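Long-range contacts in alpha-fucosidase GH29 (Fusarium graminearum, PDB 4PSR), which hydrolyses alpha-L-fucosides and probably removes the fucose that is alpha-1,6-linked to the reducing-end N-acetylglucosamine of glycoprotein glycans: residues P21-D26 and G264-T269; A27-Y32 and M339-S344; S115-A120 and N162-V167. One frame throughout, in Å; residues are numbered along the deposited sequence.

In the fold
All three contacts belong to the eight-stranded parallel TIM barrel. Along the chain come 21-26 and 27-32, then both segments of contact 3, then 264-269 and 339-344, so the chain ranges spanned by contacts 1 and 2 cross and contact 3 falls within both. Contact 2 joins the first and last strands and closes the barrel; contact 3 pairs strands 119-125 and 165-170. Their centres are about 9 Å apart because strand 29-33 also borders strand 119-125. Contact 1, centred about 16 Å from contact 2 and 13 Å from contact 3, sets helix 22-27 against strand 268-272. Bound fucose touches Tyr32 of contact 2.

Contact 1. Residues P21-D26 and G264-T269; sequences PEWYRD and GKEVVT
The indole NE1 of Trp23 donates a hydrogen bond to the backbone O of Glu266 at 2.9 Å. The N-H...O angle is 157° and the oxygen lies 4° out of the ring plane, which helps set the rotation of the indole. The Trp23 and Glu266 side chains run antiparallel as they pass, with CD1 of the indole 3.7 Å from OE2 of Glu266. The Glu266 carboxylate works through two waters. One accepts from Glu22 N and donates to OE1 of Glu266; the other accepts from Trp23 N and donates a hydrogen bond to OE2 of Glu266 at 2.7 Å. Both N-H groups belong to the first turn of helix 22-27, with Pro21 at the N-cap position, so the carboxylate probably gains from the positive helix end. This helix leads into the first strand of the TIM barrel and packs at the N-terminal end of the strands, where Trp23, Tyr24 and Val268 all touch Ile222. Val268 is the apolar counterpart. Its CG2 presses on Pro21 CD at 3.4 Å, tighter than usual carbon contact, and also reaches Trp23 CZ2 at 4.1 Å. Val268 CG1 lies 4.2 Å above the Tyr24 ring plane, offset toward the rim, the two side chains crossing at about a right angle. Beyond that ring, Tyr24 OH is hydrogen-bonded to Gln301 OE1.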
loop_
_atom_site.group_PDB
_atom_site.type_symbol
_atom_site.label_atom_id
_atom_site.label_comp_id
_atom_site.label_asym_id
_atom_site.label_seq_id
_atom_site.Cartn_x
_atom_site.Cartn_y
_atom_site.Cartn_z
ATOM N N PRO A 21 8.297 9.939 -4.518
ATOM C CA PRO A 21 9.390 10.129 -5.491
ATOM C C PRO A 21 9.366 9.042 -6.565
ATOM O O PRO A 21 8.725 8.009 -6.405
ATOM C CB PRO A 21 10.641 10.048 -4.631
ATOM C CG PRO A 21 10.255 9.198 -3.463
ATOM C CD PRO A 21 8.786 9.511 -3.197
ATOM N N GLU A 22 10.061 9.277 -7.664
ATOM C CA GLU A 22 10.014 8.353 -8.790
ATOM C C GLU A 22 10.432 6.927 -8.420
ATOM O O GLU A 22 9.778 5.976 -8.893
ATOM C CB GLU A 22 10.842 8.875 -9.970
ATOM C CG GLU A 22 10.349 10.205 -10.489
ATOM C CD GLU A 22 8.912 10.166 -10.933
ATOM O OE1 GLU A 22 8.571 9.415 -11.862
ATOM O OE2 GLU A 22 8.086 10.920 -10.392
ATOM N N TRP A 23 11.430 6.741 -7.567
ATOM C CA TRP A 23 11.834 5.372 -7.225
ATOM C C TRP A 23 10.682 4.606 -6.549
ATOM O O TRP A 23 10.544 3.375 -6.729
ATOM C CB TRP A 23 13.087 5.300 -6.341
ATOM C CG TRP A 23 12.898 5.759 -4.909
ATOM C CD1 TRP A 23 13.271 6.962 -4.386
ATOM C CD2 TRP A 23 12.358 4.998 -3.814
ATOM N NE1 TRP A 23 12.970 7.010 -3.048
ATOM C CE2 TRP A 23 12.396 5.826 -2.670
ATOM C CE3 TRP A 23 11.818 3.721 -3.691
ATOM C CZ2 TRP A 23 11.927 5.409 -1.433
ATOM C CZ3 TRP A 23 11.352 3.309 -2.437
ATOM C CH2 TRP A 23 11.408 4.151 -1.336
ATOM N N TYR A 24 9.876 5.313 -5.764
ATOM C CA TYR A 24 8.779 4.693 -5.036
ATOM C C TYR A 24 7.636 4.354 -5.980
ATOM O O TYR A 24 7.033 3.293 -5.877
ATOM C CB TYR A 24 8.352 5.602 -3.874
ATOM C CG TYR A 24 7.125 5.175 -3.077
ATOM C CD1 TYR A 24 5.882 5.691 -3.366
ATOM C CD2 TYR A 24 7.227 4.266 -2.031
ATOM C CE1 TYR A 24 4.774 5.340 -2.632
ATOM C CE2 TYR A 24 6.122 3.912 -1.282
ATOM C CZ TYR A 24 4.903 4.454 -1.596
ATOM O OH TYR A 24 3.766 4.129 -0.888
ATOM N N ARG A 25 7.360 5.220 -6.941
ATOM C CA ARG A 25 6.379 4.919 -7.970
ATOM C C ARG A 25 6.822 3.752 -8.851
ATOM O O ARG A 25 5.985 2.973 -9.337
ATOM C CB ARG A 25 6.093 6.148 -8.839
ATOM C CG ARG A 25 5.628 7.383 -8.072
ATOM C CD ARG A 25 5.333 8.556 -8.985
ATOM N NE ARG A 25 5.049 9.762 -8.195
ATOM C CZ ARG A 25 3.976 10.532 -8.314
ATOM N NH1 ARG A 25 3.028 10.297 -9.201
ATOM N NH2 ARG A 25 3.886 11.578 -7.506
ATOM N N ASP A 26 8.127 3.612 -9.039
ATOM C CA ASP A 26 8.647 2.525 -9.850
ATOM C C ASP A 26 8.581 1.185 -9.133
ATOM O O ASP A 26 8.616 0.133 -9.779
ATOM C CB ASP A 26 10.119 2.785 -10.184
ATOM C CG ASP A 26 10.339 3.925 -11.173
ATOM O OD1 ASP A 26 9.386 4.370 -11.863
ATOM O OD2 ASP A 26 11.505 4.382 -11.230
ATOM N N GLY A 264 21.036 12.551 1.438
ATOM C CA GLY A 264 21.012 12.509 -0.016
ATOM C C GLY A 264 20.029 11.506 -0.593
ATOM O O GLY A 264 20.285 10.918 -1.637
ATOM N N LYS A 265 18.919 11.325 0.111
ATOM C CA LYS A 265 17.907 10.322 -0.216
ATOM C C LYS A 265 16.559 10.993 -0.350
ATOM O O LYS A 265 16.278 11.970 0.335
ATOM C CB LYS A 265 17.756 9.298 0.920
ATOM C CG LYS A 265 18.991 8.526 1.231
ATOM C CD LYS A 265 18.676 7.108 1.642
ATOM C CE LYS A 265 18.071 7.014 3.029
ATOM N NZ LYS A 265 18.029 5.588 3.436
ATOM N N GLU A 266 15.716 10.447 -1.204
ATOM C CA GLU A 266 14.321 10.843 -1.320
ATOM C C GLU A 266 13.501 9.905 -0.456
ATOM O O GLU A 266 13.339 8.735 -0.786
ATOM C CB GLU A 266 13.849 10.755 -2.762
ATOM C CG GLU A 266 14.562 11.693 -3.707
ATOM C CD GLU A 266 14.234 11.347 -5.123
ATOM O OE1 GLU A 266 13.536 12.127 -5.801
ATOM O OE2 GLU A 266 14.645 10.247 -5.553
ATOM N N VAL A 267 13.005 10.417 0.662
ATOM C CA VAL A 267 12.318 9.594 1.650
ATOM C C VAL A 267 10.824 9.751 1.523
ATOM O O VAL A 267 10.313 10.717 0.937
ATOM C CB VAL A 267 12.780 9.879 3.106
ATOM C CG1 VAL A 267 14.278 9.644 3.206
ATOM C CG2 VAL A 267 12.383 11.306 3.586
ATOM N N VAL A 268 10.109 8.779 2.070
ATOM C CA VAL A 268 8.650 8.730 2.003
ATOM C C VAL A 268 8.076 8.477 3.373
ATOM O O VAL A 268 8.607 7.672 4.141
ATOM C CB VAL A 268 8.199 7.579 1.087
ATOM C CG1 VAL A 268 6.682 7.416 1.048
ATOM C CG2 VAL A 268 8.747 7.786 -0.313
ATOM N N THR A 269 6.973 9.153 3.722
ATOM C CA THR A 269 6.199 8.714 4.868
ATOM C C THR A 269 4.739 8.486 4.474
ATOM O O THR A 269 4.193 9.201 3.619
ATOM C CB THR A 269 6.335 9.687 6.075
ATOM O OG1 THR A 269 5.850 9.071 7.268
ATOM C CG2 THR A 269 5.603 11.008 5.833
HETATM O O HOH W 1 11.738 11.712 -7.650
HETATM O O HOH W 2 13.445 8.731 -7.454
#

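Contact 2. Residues A27-Y32 and M339-S344; sequences AKFGVY and MLLNIS
Leu340 lays its CD2 methyl over the centre of the Tyr32 ring, 3.7 Å from the centroid and 9° off the ring normal, a CH-pi contact. On the opposite face Asn342 OD1 stands above the rim, while Leu341 O lies in plane at the ring edge. Tyr32 CG is placed between its backbone N and carbonyl carbon (chi1 74°), which starts the ring off toward this neighbouring strand. The other Leu340 methyl, CD1, meets the backbone of Gly30 at its C atom, 3.5 Å away. Behind these side chains runs a parallel ladder of five backbone hydrogen bonds, the shortest from Leu341 N to Gly30 O at 2.8 Å. It pairs the first and last strands of the TIM barrel and so closes the cylinder. On the sheet face bearing Phe29, Val31, Met339 and Leu341, Phe29 CE1 meets Leu341 CB at 3.7 Å, and Leu341 CD2 comes in plane at the edge of the same ring. Helices 322-334 and 353-369 pack against this layer. Further out, Asn342 is held by His34 ND1 at OD1 and by Trp311 O at ND2. Tyr32, His34 and Trp311 all neighbour the bound fucose, so the packing on Tyr32 and the Asn342 amide, hydrogen-bonded at both OD1 and ND2, probably help hold Tyr32 and His34 in position beside the sugar.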
loop_
_atom_site.group_PDB
_atom_site.type_symbol
_atom_site.label_atom_id
_atom_site.label_comp_id
_atom_site.label_asym_id
_atom_site.label_seq_id
_atom_site.Cartn_x
_atom_site.Cartn_y
_atom_site.Cartn_z
ATOM N N ALA A 27 8.580 1.216 -7.808
ATOM C CA ALA A 27 8.818 0.023 -7.004
ATOM C C ALA A 27 7.698 -1.002 -7.021
ATOM O O ALA A 27 7.985 -2.194 -7.113
ATOM C CB ALA A 27 9.142 0.409 -5.574
ATOM N N LYS A 28 6.462 -0.521 -6.874
ATOM C CA LYS A 28 5.217 -1.289 -6.956
ATOM C C LYS A 28 4.900 -2.253 -5.827
ATOM O O LYS A 28 3.757 -2.278 -5.359
ATOM C CB LYS A 28 5.082 -2.047 -8.261
ATOM C CG LYS A 28 5.242 -1.161 -9.534
ATOM C CD LYS A 28 4.411 0.119 -9.494
ATOM C CE LYS A 28 4.457 0.836 -10.812
ATOM N NZ LYS A 28 3.743 2.130 -10.744
ATOM N N PHE A 29 5.877 -3.051 -5.412
ATOM C CA PHE A 29 5.656 -4.186 -4.522
ATOM C C PHE A 29 6.698 -4.172 -3.422
ATOM O O PHE A 29 7.900 -4.084 -3.688
ATOM C CB PHE A 29 5.751 -5.505 -5.321
ATOM C CG PHE A 29 5.589 -6.729 -4.471
ATOM C CD1 PHE A 29 4.438 -6.957 -3.707
ATOM C CD2 PHE A 29 6.603 -7.681 -4.435
ATOM C CE1 PHE A 29 4.322 -8.116 -2.898
ATOM C CE2 PHE A 29 6.487 -8.828 -3.636
ATOM C CZ PHE A 29 5.341 -9.044 -2.880
ATOM N N GLY A 30 6.224 -4.193 -2.171
ATOM C CA GLY A 30 7.067 -4.336 -1.002
ATOM C C GLY A 30 6.532 -5.369 -0.031
ATOM O O GLY A 30 5.398 -5.850 -0.176
ATOM N N VAL A 31 7.349 -5.741 0.947
ATOM C CA VAL A 31 6.971 -6.708 1.960
ATOM C C VAL A 31 7.367 -6.226 3.352
ATOM O O VAL A 31 8.473 -5.764 3.585
ATOM C CB VAL A 31 7.621 -8.102 1.684
ATOM C CG1 VAL A 31 7.373 -9.062 2.839
ATOM C CG2 VAL A 31 7.093 -8.684 0.382
ATOM N N TYR A 32 6.461 -6.385 4.308
ATOM C CA TYR A 32 6.764 -6.148 5.710
ATOM C C TYR A 32 6.180 -7.253 6.572
ATOM O O TYR A 32 5.543 -8.164 6.061
ATOM C CB TYR A 32 6.371 -4.736 6.203
ATOM C CG TYR A 32 4.906 -4.362 6.454
ATOM C CD1 TYR A 32 4.606 -3.440 7.445
ATOM C CD2 TYR A 32 3.873 -4.842 5.679
ATOM C CE1 TYR A 32 3.328 -3.035 7.679
ATOM C CE2 TYR A 32 2.562 -4.440 5.907
ATOM C CZ TYR A 32 2.301 -3.530 6.892
ATOM O OH TYR A 32 0.976 -3.119 7.077
ATOM N N MET A 339 1.518 -1.851 -3.566
ATOM C CA MET A 339 1.000 -2.817 -2.596
ATOM C C MET A 339 2.116 -3.256 -1.686
ATOM O O MET A 339 3.151 -3.774 -2.150
ATOM C CB MET A 339 0.398 -4.043 -3.293
ATOM C CG MET A 339 -0.390 -4.934 -2.319
ATOM S SD MET A 339 -1.202 -6.332 -3.085
ATOM C CE MET A 339 0.208 -7.357 -3.142
ATOM N N LEU A 340 1.902 -3.091 -0.387
ATOM C CA LEU A 340 2.839 -3.552 0.642
ATOM C C LEU A 340 2.235 -4.784 1.293
ATOM O O LEU A 340 1.195 -4.710 1.985
ATOM C CB LEU A 340 3.063 -2.437 1.687
ATOM C CG LEU A 340 3.886 -2.813 2.924
ATOM C CD1 LEU A 340 5.264 -3.358 2.554
ATOM C CD2 LEU A 340 3.986 -1.603 3.884
ATOM N N LEU A 341 2.866 -5.940 1.044
ATOM C CA LEU A 341 2.377 -7.230 1.510
ATOM C C LEU A 341 2.958 -7.642 2.843
ATOM O O LEU A 341 4.178 -7.695 3.038
ATOM C CB LEU A 341 2.684 -8.309 0.462
ATOM C CG LEU A 341 2.262 -9.733 0.798
ATOM C CD1 LEU A 341 0.752 -9.878 0.920
ATOM C CD2 LEU A 341 2.834 -10.695 -0.239
ATOM N N ASN A 342 2.067 -7.977 3.771
ATOM C CA ASN A 342 2.464 -8.441 5.098
ATOM C C ASN A 342 2.616 -9.946 5.174
ATOM O O ASN A 342 1.742 -10.682 4.665
ATOM C CB ASN A 342 1.458 -7.983 6.165
ATOM C CG ASN A 342 1.744 -8.568 7.505
ATOM O OD1 ASN A 342 2.643 -8.114 8.189
ATOM N ND2 ASN A 342 0.989 -9.575 7.893
ATOM N N ILE A 343 3.713 -10.392 5.798
ATOM C CA ILE A 343 3.939 -11.804 6.130
ATOM C C ILE A 343 4.010 -11.954 7.641
ATOM O O ILE A 343 4.162 -10.954 8.381
ATOM C CB ILE A 343 5.207 -12.373 5.398
ATOM C CG1 ILE A 343 6.475 -11.711 5.918
ATOM C CG2 ILE A 343 5.030 -12.172 3.890
ATOM C CD1 ILE A 343 7.785 -12.251 5.263
ATOM N N SER A 344 3.902 -13.201 8.098
ATOM C CA SER A 344 3.595 -13.485 9.506
ATOM C C SER A 344 4.448 -14.611 10.085
ATOM O O SER A 344 3.977 -15.753 10.184
ATOM C CB SER A 344 2.123 -13.867 9.641
ATOM O OG SER A 344 1.261 -12.901 9.050
#

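Contact 3. Residues S115-A120 and N162-V167; sequences SGARFA and NDMKLV
Met164 lays the end of its side chain against Ala120, with SD and CE each 4.1 Å from the CB of Ala120. Its CG is anti to its carbonyl carbon, beside the backbone N (chi1 -66°), and comes within 3.5 Å of Ala117 O. A bend at the last torsion (chi3 -70°) then places CE, and SD touches the methyls of both Ala117 and Ala120. Met164 and Ala120 also touch helix 105-114, which ends just before in a Schellman motif at Gly116. The two segments are the strand starts of a beta-alpha-beta unit in the TIM barrel, in which helix 151-161 carries the chain from strand 119-125 to the parallel strand 165-170. Three backbone bonds register them: Lys165 N to Arg118 O, Ala120 N to Lys165 O at 2.9 Å, and Val167 N to Ala120 O at 3.0 Å. In the last, the donor stands 58° out of the carbonyl plane. On the other sheet face Phe119 turns the edge of its ring, at CD1, to Val167 CG1, 4.0 Å away. That same methyl reaches the carbonyl carbon of Ala120 at 3.4 Å. Both Phe119 and Val167 also pack on Ile222 of strand 222-225. CB of Lys165 is 4.0 Å from CB of Phe119, while the end of the lysine side chain leads away from the partner segment and the residue makes a cation-pi contact with Trp23. Arg118 points its CB away from that strand, and in one of its two modelled conformers NH1 forms a salt bridge with Asp375.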
loop_
_atom_site.group_PDB
_atom_site.type_symbol
_atom_site.label_atom_id
_atom_site.label_comp_id
_atom_site.label_asym_id
_atom_site.label_seq_id
_atom_site.Cartn_x
_atom_site.Cartn_y
_atom_site.Cartn_z
ATOM N N SER A 115 10.991 -12.814 -3.764
ATOM C CA SER A 115 9.590 -12.505 -4.098
ATOM C C SER A 115 9.424 -11.353 -5.095
ATOM O O SER A 115 8.322 -11.129 -5.597
ATOM C CB SER A 115 8.754 -12.184 -2.841
ATOM O OG SER A 115 8.991 -10.873 -2.336
ATOM N N GLY A 116 10.495 -10.594 -5.330
ATOM C CA GLY A 116 10.456 -9.434 -6.189
ATOM C C GLY A 116 10.191 -8.117 -5.451
ATOM O O GLY A 116 10.003 -7.092 -6.082
ATOM N N ALA A 117 10.181 -8.139 -4.123
ATOM C CA ALA A 117 9.981 -6.928 -3.323
ATOM C C ALA A 117 11.108 -5.930 -3.634
ATOM O O ALA A 117 12.276 -6.319 -3.669
ATOM C CB ALA A 117 10.033 -7.300 -1.878
ATOM N N ARG A 118 10.752 -4.661 -3.827
ATOM C CA ARG A 118 11.758 -3.634 -4.017
ATOM C C ARG A 118 11.924 -2.762 -2.780
ATOM O O ARG A 118 12.867 -1.974 -2.705
ATOM C CB ARG A 118 11.432 -2.779 -5.225
ATOM C CG ARG A 118 11.722 -3.446 -6.538
ATOM C CD ARG A 118 11.805 -2.379 -7.598
ATOM N NE ARG A 118 12.315 -2.883 -8.855
ATOM C CZ ARG A 118 12.321 -2.173 -9.957
ATOM N NH1 ARG A 118 11.849 -0.925 -9.941
ATOM N NH2 ARG A 118 12.795 -2.705 -11.067
ATOM N N PHE A 119 11.025 -2.921 -1.809
ATOM C CA PHE A 119 11.192 -2.349 -0.466
ATOM C C PHE A 119 10.737 -3.384 0.543
ATOM O O PHE A 119 9.833 -4.165 0.239
ATOM C CB PHE A 119 10.495 -0.973 -0.262
ATOM C CG PHE A 119 8.995 -0.922 -0.581
ATOM C CD1 PHE A 119 8.072 -0.774 0.435
ATOM C CD2 PHE A 119 8.532 -0.887 -1.892
ATOM C CE1 PHE A 119 6.723 -0.674 0.156
ATOM C CE2 PHE A 119 7.176 -0.802 -2.182
ATOM C CZ PHE A 119 6.275 -0.681 -1.146
ATOM N N ALA A 120 11.354 -3.385 1.718
ATOM C CA ALA A 120 11.069 -4.378 2.718
ATOM C C ALA A 120 11.483 -3.903 4.090
ATOM O O ALA A 120 12.361 -3.040 4.215
ATOM C CB ALA A 120 11.787 -5.703 2.388
ATOM N N ASN A 162 20.843 -6.925 0.756
ATOM C CA ASN A 162 20.103 -7.565 -0.317
ATOM C C ASN A 162 19.462 -6.595 -1.322
ATOM O O ASN A 162 18.580 -6.956 -2.086
ATOM C CB ASN A 162 19.113 -8.567 0.285
ATOM C CG ASN A 162 19.807 -9.788 0.792
ATOM O OD1 ASN A 162 20.111 -10.705 0.008
ATOM N ND2 ASN A 162 20.118 -9.820 2.065
ATOM N N ASP A 163 19.931 -5.354 -1.274
ATOM C CA ASP A 163 19.644 -4.335 -2.279
ATOM C C ASP A 163 18.163 -4.014 -2.484
ATOM O O ASP A 163 17.695 -3.857 -3.623
ATOM C CB ASP A 163 20.317 -4.702 -3.606
ATOM C CG ASP A 163 21.826 -4.811 -3.481
ATOM O OD1 ASP A 163 22.447 -3.933 -2.847
ATOM O OD2 ASP A 163 22.389 -5.796 -4.011
ATOM N N MET A 164 17.460 -3.875 -1.361
ATOM C CA MET A 164 16.094 -3.383 -1.320
ATOM C C MET A 164 16.095 -2.100 -0.492
ATOM O O MET A 164 16.932 -1.908 0.397
ATOM C CB MET A 164 15.150 -4.418 -0.693
ATOM C CG MET A 164 15.011 -5.675 -1.517
ATOM S SD MET A 164 13.990 -6.952 -0.807
ATOM C CE MET A 164 15.003 -7.482 0.558
ATOM N N LYS A 165 15.159 -1.219 -0.809
ATOM C CA LYS A 165 14.876 -0.058 0.036
ATOM C C LYS A 165 14.259 -0.529 1.340
ATOM O O LYS A 165 13.596 -1.569 1.396
ATOM C CB LYS A 165 13.939 0.912 -0.703
ATOM C CG LYS A 165 14.536 1.540 -1.964
ATOM C CD LYS A 165 15.170 2.876 -1.680
ATOM C CE LYS A 165 15.681 3.580 -2.942
ATOM N NZ LYS A 165 16.260 4.894 -2.570
ATOM N N LEU A 166 14.451 0.252 2.391
ATOM C CA LEU A 166 14.002 -0.110 3.729
ATOM C C LEU A 166 12.724 0.643 4.110
ATOM O O LEU A 166 12.704 1.894 4.134
ATOM C CB LEU A 166 15.085 0.202 4.763
ATOM C CG LEU A 166 14.754 -0.102 6.226
ATOM C CD1 LEU A 166 14.571 -1.567 6.476
ATOM C CD2 LEU A 166 15.818 0.468 7.156
ATOM N N VAL A 167 11.681 -0.126 4.431
ATOM C CA VAL A 167 10.483 0.415 5.071
ATOM C C VAL A 167 10.481 0.019 6.542
ATOM O O VAL A 167 10.833 -1.118 6.904
ATOM C CB VAL A 167 9.162 -0.029 4.368
ATOM C CG1 VAL A 167 9.040 -1.548 4.260
ATOM C CG2 VAL A 167 7.938 0.558 5.065
#